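PDB 1V8G: anthranilate phosphoribosyltransferase from Thermus thermophilus, which probably catalyses the magnesium-dependent transfer of the phosphoribosyl group from PRPP to anthranilate, the second step of tryptophan synthesis from chorismate. Local coordinates for residues V77-D82 with G219-V224; L213-E218 with N228-V233; R269-E274 with E309-G314. All blocks are in the same frame, centred on the assembly; numbering follows the deposited sequence.

Interaction 1. Residues V77-D82 with G219-V224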
loop_
_atom_site.group_PDB
_atom_site.type_symbol
_atom_site.label_atom_id
_atom_site.label_comp_id
_atom_site.label_asym_id
_atom_site.label_seq_id
_atom_site.Cartn_x
_atom_site.Cartn_y
_atom_site.Cartn_z
ATOM N N VAL A 77 27.476 0.687 -9.394
ATOM C CA VAL A 77 26.250 1.441 -9.170
ATOM C C VAL A 77 25.686 1.189 -7.780
ATOM O O VAL A 77 26.059 0.223 -7.112
ATOM C CB VAL A 77 25.211 1.017 -10.256
ATOM C CG1 VAL A 77 24.914 -0.474 -10.107
ATOM C CG2 VAL A 77 23.930 1.838 -10.155
ATOM N N GLY A 78 24.791 2.064 -7.338
ATOM C CA GLY A 78 24.204 1.903 -6.017
ATOM C C GLY A 78 22.704 2.141 -6.010
ATOM O O GLY A 78 22.153 2.700 -6.957
ATOM N N THR A 79 22.035 1.719 -4.945
ATOM C CA THR A 79 20.594 1.912 -4.853
ATOM C C THR A 79 20.311 3.393 -4.671
ATOM O O THR A 79 19.207 3.860 -4.945
ATOM C CB THR A 79 20.004 1.174 -3.646
ATOM O OG1 THR A 79 20.606 1.673 -2.449
ATOM C CG2 THR A 79 20.263 -0.316 -3.750
ATOM N N GLY A 80 21.321 4.125 -4.210
ATOM C CA GLY A 80 21.158 5.544 -3.960
ATOM C C GLY A 80 20.402 5.723 -2.655
ATOM O O GLY A 80 20.409 4.832 -1.797
ATOM N N GLY A 81 19.756 6.874 -2.503
ATOM C CA GLY A 81 18.983 7.152 -1.306
ATOM C C GLY A 81 19.653 6.854 0.024
ATOM O O GLY A 81 19.119 6.089 0.829
ATOM N N ASP A 82 20.818 7.448 0.264
ATOM C CA ASP A 82 21.522 7.238 1.524
ATOM C C ASP A 82 21.736 8.583 2.220
ATOM O O ASP A 82 22.170 8.642 3.370
ATOM C CB ASP A 82 22.862 6.525 1.283
ATOM C CG ASP A 82 23.858 7.374 0.509
ATOM O OD1 ASP A 82 23.488 7.930 -0.549
ATOM O OD2 ASP A 82 25.020 7.472 0.955
ATOM N N GLY A 219 26.806 3.421 6.488
ATOM C CA GLY A 219 25.705 4.280 6.087
ATOM C C GLY A 219 25.652 4.651 4.616
ATOM O O GLY A 219 24.569 4.887 4.072
ATOM N N ALA A 220 26.814 4.708 3.970
ATOM C CA ALA A 220 26.890 5.060 2.558
ATOM C C ALA A 220 26.516 3.874 1.671
ATOM O O ALA A 220 26.743 2.722 2.040
ATOM C CB ALA A 220 28.304 5.552 2.218
ATOM N N ASP A 221 25.948 4.156 0.501
ATOM C CA ASP A 221 25.559 3.095 -0.419
ATOM C C ASP A 221 26.705 2.778 -1.374
ATOM O O ASP A 221 26.498 2.538 -2.562
ATOM C CB ASP A 221 24.306 3.497 -1.206
ATOM C CG ASP A 221 24.603 4.470 -2.326
ATOM O OD1 ASP A 221 25.371 5.427 -2.098
ATOM O OD2 ASP A 221 24.060 4.277 -3.435
ATOM N N GLU A 222 27.923 2.785 -0.843
ATOM C CA GLU A 222 29.099 2.481 -1.642
ATOM C C GLU A 222 30.303 2.244 -0.737
ATOM O O GLU A 222 30.230 2.442 0.477
ATOM C CB GLU A 222 29.385 3.619 -2.632
ATOM C CG GLU A 222 29.953 4.893 -2.030
ATOM C CD GLU A 222 29.932 6.050 -3.024
ATOM O OE1 GLU A 222 30.354 5.853 -4.189
ATOM O OE2 GLU A 222 29.494 7.158 -2.639
ATOM N N LEU A 223 31.402 1.807 -1.333
ATOM C CA LEU A 223 32.613 1.540 -0.580
ATOM C C LEU A 223 33.245 2.836 -0.070
ATOM O O LEU A 223 33.458 3.779 -0.829
ATOM C CB LEU A 223 33.605 0.781 -1.460
ATOM C CG LEU A 223 33.219 -0.659 -1.804
ATOM C CD1 LEU A 223 34.132 -1.197 -2.885
ATOM C CD2 LEU A 223 33.307 -1.508 -0.551
ATOM N N VAL A 224 33.536 2.878 1.222
ATOM C CA VAL A 224 34.151 4.058 1.814
ATOM C C VAL A 224 35.428 3.654 2.521
ATOM O O VAL A 224 35.685 2.467 2.732
ATOM C CB VAL A 224 33.213 4.747 2.826
ATOM C CG1 VAL A 224 32.013 5.323 2.107
ATOM C CG2 VAL A 224 32.782 3.762 3.894
#

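Interaction 2. Residues L213-E218 with N228-V233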
loop_
_atom_site.group_PDB
_atom_site.type_symbol
_atom_site.label_atom_id
_atom_site.label_comp_id
_atom_site.label_asym_id
_atom_site.label_seq_id
_atom_site.Cartn_x
_atom_site.Cartn_y
_atom_site.Cartn_z
ATOM N N LEU A 213 30.282 -8.048 -6.329
ATOM C CA LEU A 213 30.057 -7.758 -4.926
ATOM C C LEU A 213 28.929 -6.770 -4.703
ATOM O O LEU A 213 28.670 -5.889 -5.533
ATOM C CB LEU A 213 31.311 -7.169 -4.270
ATOM C CG LEU A 213 32.726 -7.499 -4.749
ATOM C CD1 LEU A 213 33.695 -7.006 -3.684
ATOM C CD2 LEU A 213 32.910 -8.985 -4.994
ATOM N N VAL A 214 28.270 -6.928 -3.560
ATOM C CA VAL A 214 27.212 -6.025 -3.141
ATOM C C VAL A 214 27.861 -5.429 -1.906
ATOM O O VAL A 214 28.327 -6.157 -1.031
ATOM C CB VAL A 214 25.938 -6.772 -2.767
ATOM C CG1 VAL A 214 24.912 -5.784 -2.235
ATOM C CG2 VAL A 214 25.399 -7.506 -3.990
ATOM N N VAL A 215 27.891 -4.109 -1.826
ATOM C CA VAL A 215 28.583 -3.462 -0.721
ATOM C C VAL A 215 27.802 -2.426 0.052
ATOM O O VAL A 215 26.795 -1.908 -0.422
ATOM C CB VAL A 215 29.861 -2.774 -1.248
ATOM C CG1 VAL A 215 30.733 -3.789 -1.978
ATOM C CG2 VAL A 215 29.480 -1.654 -2.204
ATOM N N HIS A 216 28.291 -2.140 1.254
ATOM C CA HIS A 216 27.714 -1.126 2.131
ATOM C C HIS A 216 28.817 -0.554 3.016
ATOM O O HIS A 216 29.500 -1.296 3.731
ATOM C CB HIS A 216 26.623 -1.701 3.026
ATOM C CG HIS A 216 26.010 -0.678 3.929
ATOM N ND1 HIS A 216 25.258 0.375 3.453
ATOM C CD2 HIS A 216 26.085 -0.508 5.269
ATOM C CE1 HIS A 216 24.898 1.149 4.461
ATOM N NE2 HIS A 216 25.388 0.634 5.574
ATOM N N GLY A 217 28.986 0.764 2.970
ATOM C CA GLY A 217 30.021 1.394 3.768
ATOM C C GLY A 217 29.552 2.433 4.769
ATOM O O GLY A 217 29.243 3.568 4.392
ATOM N N GLU A 218 29.513 2.045 6.043
ATOM C CA GLU A 218 29.099 2.923 7.141
ATOM C C GLU A 218 28.020 3.925 6.713
ATOM O O GLU A 218 28.279 5.123 6.584
ATOM C CB GLU A 218 30.310 3.669 7.715
ATOM C CG GLU A 218 31.503 2.765 8.020
ATOM C CD GLU A 218 32.621 3.477 8.773
ATOM O OE1 GLU A 218 32.909 4.657 8.464
ATOM O OE2 GLU A 218 33.224 2.844 9.668
ATOM N N ASN A 228 33.788 -1.570 5.779
ATOM C CA ASN A 228 32.765 -1.927 4.790
ATOM C C ASN A 228 32.201 -3.335 4.974
ATOM O O ASN A 228 32.893 -4.226 5.466
ATOM C CB ASN A 228 33.349 -1.862 3.377
ATOM C CG ASN A 228 33.779 -0.472 2.975
ATOM O OD1 ASN A 228 32.950 0.416 2.766
ATOM N ND2 ASN A 228 35.091 -0.275 2.848
ATOM N N ARG A 229 30.944 -3.534 4.580
ATOM C CA ARG A 229 30.347 -4.865 4.641
ATOM C C ARG A 229 30.119 -5.283 3.196
ATOM O O ARG A 229 29.666 -4.486 2.368
ATOM C CB ARG A 229 29.028 -4.875 5.408
ATOM C CG ARG A 229 29.189 -4.782 6.920
ATOM C CD ARG A 229 30.195 -5.801 7.479
ATOM N NE ARG A 229 29.910 -7.185 7.093
ATOM C CZ ARG A 229 30.482 -8.253 7.649
ATOM N NH1 ARG A 229 31.369 -8.106 8.629
ATOM N NH2 ARG A 229 30.194 -9.473 7.213
ATOM N N VAL A 230 30.426 -6.540 2.903
ATOM C CA VAL A 230 30.321 -7.059 1.552
ATOM C C VAL A 230 29.688 -8.440 1.509
ATOM O O VAL A 230 29.767 -9.202 2.464
ATOM C CB VAL A 230 31.749 -7.162 0.919
ATOM C CG1 VAL A 230 31.703 -7.817 -0.467
ATOM C CG2 VAL A 230 32.372 -5.772 0.843
ATOM N N VAL A 231 29.026 -8.734 0.399
ATOM C CA VAL A 231 28.464 -10.049 0.171
ATOM C C VAL A 231 28.790 -10.266 -1.290
ATOM O O VAL A 231 28.289 -9.557 -2.171
ATOM C CB VAL A 231 26.940 -10.144 0.380
ATOM C CG1 VAL A 231 26.464 -11.521 -0.071
ATOM C CG2 VAL A 231 26.595 -9.968 1.852
ATOM N N GLU A 232 29.662 -11.235 -1.530
ATOM C CA GLU A 232 30.102 -11.542 -2.870
ATOM C C GLU A 232 29.305 -12.706 -3.448
ATOM O O GLU A 232 29.063 -13.704 -2.771
ATOM C CB GLU A 232 31.600 -11.863 -2.836
ATOM C CG GLU A 232 32.184 -12.370 -4.138
ATOM C CD GLU A 232 33.682 -12.618 -4.051
ATOM O OE1 GLU A 232 34.241 -13.213 -5.004
ATOM O OE2 GLU A 232 34.298 -12.211 -3.037
ATOM N N VAL A 233 28.882 -12.564 -4.697
ATOM C CA VAL A 233 28.126 -13.619 -5.361
ATOM C C VAL A 233 29.003 -14.860 -5.457
ATOM O O VAL A 233 30.087 -14.817 -6.046
ATOM C CB VAL A 233 27.720 -13.205 -6.783
ATOM C CG1 VAL A 233 27.099 -14.401 -7.510
ATOM C CG2 VAL A 233 26.750 -12.045 -6.730
#

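Interaction 3. Residues R269-E274 with E309-G314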
loop_
_atom_site.group_PDB
_atom_site.type_symbol
_atom_site.label_atom_id
_atom_site.label_comp_id
_atom_site.label_asym_id
_atom_site.label_seq_id
_atom_site.Cartn_x
_atom_site.Cartn_y
_atom_site.Cartn_z
ATOM N N ARG A 269 41.024 16.556 -11.684
ATOM C CA ARG A 269 42.269 16.386 -10.941
ATOM C C ARG A 269 42.519 14.919 -10.614
ATOM O O ARG A 269 43.641 14.421 -10.742
ATOM C CB ARG A 269 42.235 17.172 -9.636
ATOM C CG ARG A 269 42.247 18.679 -9.789
ATOM C CD ARG A 269 42.623 19.295 -8.456
ATOM N NE ARG A 269 44.011 18.989 -8.113
ATOM C CZ ARG A 269 44.448 18.779 -6.877
ATOM N NH1 ARG A 269 43.602 18.838 -5.858
ATOM N NH2 ARG A 269 45.729 18.507 -6.659
ATOM N N LEU A 270 41.461 14.239 -10.186
ATOM C CA LEU A 270 41.534 12.831 -9.825
ATOM C C LEU A 270 41.891 11.947 -11.002
ATOM O O LEU A 270 42.850 11.175 -10.937
ATOM C CB LEU A 270 40.201 12.381 -9.224
ATOM C CG LEU A 270 39.990 12.871 -7.796
ATOM C CD1 LEU A 270 38.548 12.668 -7.365
ATOM C CD2 LEU A 270 40.946 12.125 -6.879
ATOM N N LEU A 271 41.127 12.068 -12.081
ATOM C CA LEU A 271 41.364 11.252 -13.266
ATOM C C LEU A 271 42.705 11.553 -13.938
ATOM O O LEU A 271 43.285 10.688 -14.596
ATOM C CB LEU A 271 40.230 11.452 -14.267
ATOM C CG LEU A 271 38.820 10.996 -13.853
ATOM C CD1 LEU A 271 37.829 11.426 -14.920
ATOM C CD2 LEU A 271 38.783 9.480 -13.676
ATOM N N LYS A 272 43.188 12.781 -13.780
ATOM C CA LYS A 272 44.460 13.178 -14.372
ATOM C C LYS A 272 45.613 12.666 -13.509
ATOM O O LYS A 272 46.775 12.757 -13.897
ATOM C CB LYS A 272 44.523 14.707 -14.517
ATOM C CG LYS A 272 43.939 15.219 -15.834
ATOM C CD LYS A 272 43.362 16.622 -15.712
ATOM C CE LYS A 272 44.381 17.632 -15.223
ATOM N NZ LYS A 272 43.812 19.012 -15.147
ATOM N N GLY A 273 45.268 12.128 -12.340
ATOM C CA GLY A 273 46.257 11.579 -11.426
ATOM C C GLY A 273 47.002 12.607 -10.596
ATOM O O GLY A 273 48.065 12.312 -10.042
ATOM N N GLU A 274 46.442 13.808 -10.496
ATOM C CA GLU A 274 47.066 14.896 -9.748
ATOM C C GLU A 274 46.670 14.962 -8.277
ATOM O O GLU A 274 47.447 15.419 -7.443
ATOM C CB GLU A 274 46.744 16.228 -10.429
ATOM C CG GLU A 274 47.169 16.268 -11.894
ATOM C CD GLU A 274 46.689 17.509 -12.623
ATOM O OE1 GLU A 274 46.919 17.595 -13.850
ATOM O OE2 GLU A 274 46.084 18.392 -11.971
ATOM N N GLU A 309 47.403 2.528 -9.757
ATOM C CA GLU A 309 48.311 2.821 -10.866
ATOM C C GLU A 309 47.584 3.476 -12.034
ATOM O O GLU A 309 48.049 4.476 -12.584
ATOM C CB GLU A 309 48.984 1.540 -11.372
ATOM C CG GLU A 309 49.784 0.784 -10.339
ATOM C CD GLU A 309 50.153 -0.607 -10.825
ATOM O OE1 GLU A 309 49.288 -1.264 -11.441
ATOM O OE2 GLU A 309 51.293 -1.047 -10.587
ATOM N N VAL A 310 46.448 2.903 -12.424
ATOM C CA VAL A 310 45.688 3.437 -13.543
ATOM C C VAL A 310 45.292 4.880 -13.283
ATOM O O VAL A 310 45.367 5.722 -14.178
ATOM C CB VAL A 310 44.415 2.596 -13.821
ATOM C CG1 VAL A 310 43.629 3.199 -14.990
ATOM C CG2 VAL A 310 44.811 1.152 -14.133
ATOM N N LEU A 311 44.886 5.171 -12.054
ATOM C CA LEU A 311 44.485 6.526 -11.711
ATOM C C LEU A 311 45.681 7.478 -11.803
ATOM O O LEU A 311 45.586 8.544 -12.406
ATOM C CB LEU A 311 43.900 6.577 -10.293
ATOM C CG LEU A 311 43.123 7.865 -9.986
ATOM C CD1 LEU A 311 41.916 7.955 -10.913
ATOM C CD2 LEU A 311 42.668 7.877 -8.537
ATOM N N ALA A 312 46.804 7.079 -11.212
ATOM C CA ALA A 312 48.007 7.907 -11.214
ATOM C C ALA A 312 48.566 8.125 -12.614
ATOM O O ALA A 312 49.291 9.090 -12.850
ATOM C CB ALA A 312 49.084 7.282 -10.303
ATOM N N SER A 313 48.222 7.241 -13.546
ATOM C CA SER A 313 48.717 7.355 -14.914
ATOM C C SER A 313 47.999 8.427 -15.736
ATOM O O SER A 313 48.505 8.863 -16.777
ATOM C CB SER A 313 48.593 6.011 -15.635
ATOM O OG SER A 313 47.250 5.760 -16.023
ATOM N N GLY A 314 46.824 8.849 -15.278
ATOM C CA GLY A 314 46.073 9.852 -16.008
ATOM C C GLY A 314 45.340 9.247 -17.194
ATOM O O GLY A 314 44.654 9.947 -17.940
HETATM O O HOH W 1 43.656 7.996 -14.937
HETATM O O HOH W 2 50.467 10.555 -11.093
#

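Interaction 1. Residues V77-D82 with G219-V224
D221 meets the backbone of G80 where the glycine-rich GTGGD segment at the end of strand 73-78, probably part of the PRPP site, faces the Asp-Glu pair of 219-224, which probably binds magnesium. The backbone N of G80 donates to D221 OD2 at 2.9 Å, a bent bond (137° at the hydrogen) that reaches the oxygen from above the carboxylate plane. Beside it runs the backbone of G78, whose CA is 3.5 Å from D221 OD2; any side chain on G78 would collide with that oxygen.

D82, which is poorly ordered, approaches from the far end of the loop. Its side chain crosses that of D221 at about a right angle, and D82 OD1 comes within 3.5 Å of D221 OD1, two acceptors with like charge, a closeness consistent with the magnesium binding predicted for D221. D82 OD2 also takes a weak bond from the backbone N of D221 at 3.5 Å. In D221, CG sits between the backbone N and the carbonyl carbon (chi1 77°), which swings the carboxylate over the loop.

With an alanine at D221 the carboxylate is gone, and the G80 N-H would probably lose its acceptor and the likely magnesium site a ligand.

Further out, R170 bonds to G81 O and strand 187-191 pairs with V77 and T79. Within the turn, T79 OG1 donates to G80 O at 3.2 Å.

Interaction 2. Residues L213-E218 with N228-V233
V214 and V231 bond to each other through both backbone N-H groups, a hydrogen-bonded pair of a β hairpin: strands 213-217 and 228-232 run antiparallel, 165° apart, near one edge of the mixed sheet of the α/β domain. V214 N to V231 O and V231 N to V214 O are both 3.0 Å. The second hydrogen-bonded pair, H216 with R229, is bonded both ways too; R229 N to H216 O is the straightest of the four bonds, 175° at the hydrogen.

Weaker CA-H...O contacts fill in between these pairs: V230 CA leans on V214 O and V215 CA on R229 O, each at 3.4 Å.

Apolar contacts lie on the face that carries L213, V215 and V230. V215 and V230 stand side by side, pointing the same way, with V215 CG1 3.8 Å from V230 CG2. L213 divides its two methyls: CD1 goes to V230 CG1, while CD2 lies alongside the E232 chain, 3.6 Å from E232 CG. A chi1 of -29°, leaning toward eclipsed with CG beside the backbone N, puts these methyls between V230 and E232. Helix 278-294 packs over this face, and helix 198-207 over the other, where V214 and V231 point.

The polar ends find their partners outside the two strands. The extended E232 chain carries its carboxylate to the hydroxyls of Y292 and Y238, H216 ND1 bonds to V192 O, and N228 ND2 is held by V224 O and L240 O. The oxygen of that amide, N228 OD1, rests 3.2 Å from G217 CA, a place where a side chain on G217 would collide.

Interaction 3. Residues R269-E274 with E309-G314
L311 pushes its side chain against the last turn of helix 260-271, with CD1 3.4 Å from the carbonyl oxygen L270 O. The torsions explain the reach: CG lies anti to the backbone N (chi1 -165°) and chi2 is 63°, so the branch, whose CB bond points neither toward nor away from 269-274, ends nearer to it than it began. CG and CD1 both lean on L270 O, which meanwhile accepts the backbone N of G273.

L271 starts in the other direction. Its CB points away from 309-314, and with chi1 near -64° and an extended chi2 the chain runs into helices 89-99 and 315-328, against L95 and L320. Even so, CD2 of L271 comes within 4.4 Å of L311 CD1, a loose apolar touch. L270 and L311 both touch A280 of helix 278-294, and they meet helix 89-99 at L92 and V96 respectively.

Elsewhere the backbones themselves are in contact, which suits glycine. G273 CA sits 3.3 Å from L311 O, and a side chain there would run into the carbonyls of L311 and A312. G314 CA makes a CA-H...O contact with L271 O at 3.2 Å. A water bridges the two segments by donating to A312 O and G273 O, and a second lies between L271 O and V310 O.

Both segments finish a helix with a positive-phi glycine. G273 closes helix 260-271 in a Schellman motif, and G314 ends helix 300-313 while serving as N-cap of helix 315-328.

Interactions 1 and 2 belong together: 219-224 lies in the loop that joins the two strands of the hairpin, and L223 CD2 packs on V215 CG1 at 3.7 Å, so the hairpin carries the probable metal-binding residues in its connection. Interaction 2 is the buried contact, made of regular backbone bonds with apolar side chains on the sheet; interaction 1 is a surface contact of carboxylates and glycine backbone at a likely substrate site. Interaction 3, its centre about 23 Å from that of interaction 1, is partly buried and joins helix ends, relying on leucines, glycines and bridging water. Interactions 2 and 3 both touch helix 278-294, but at different residues.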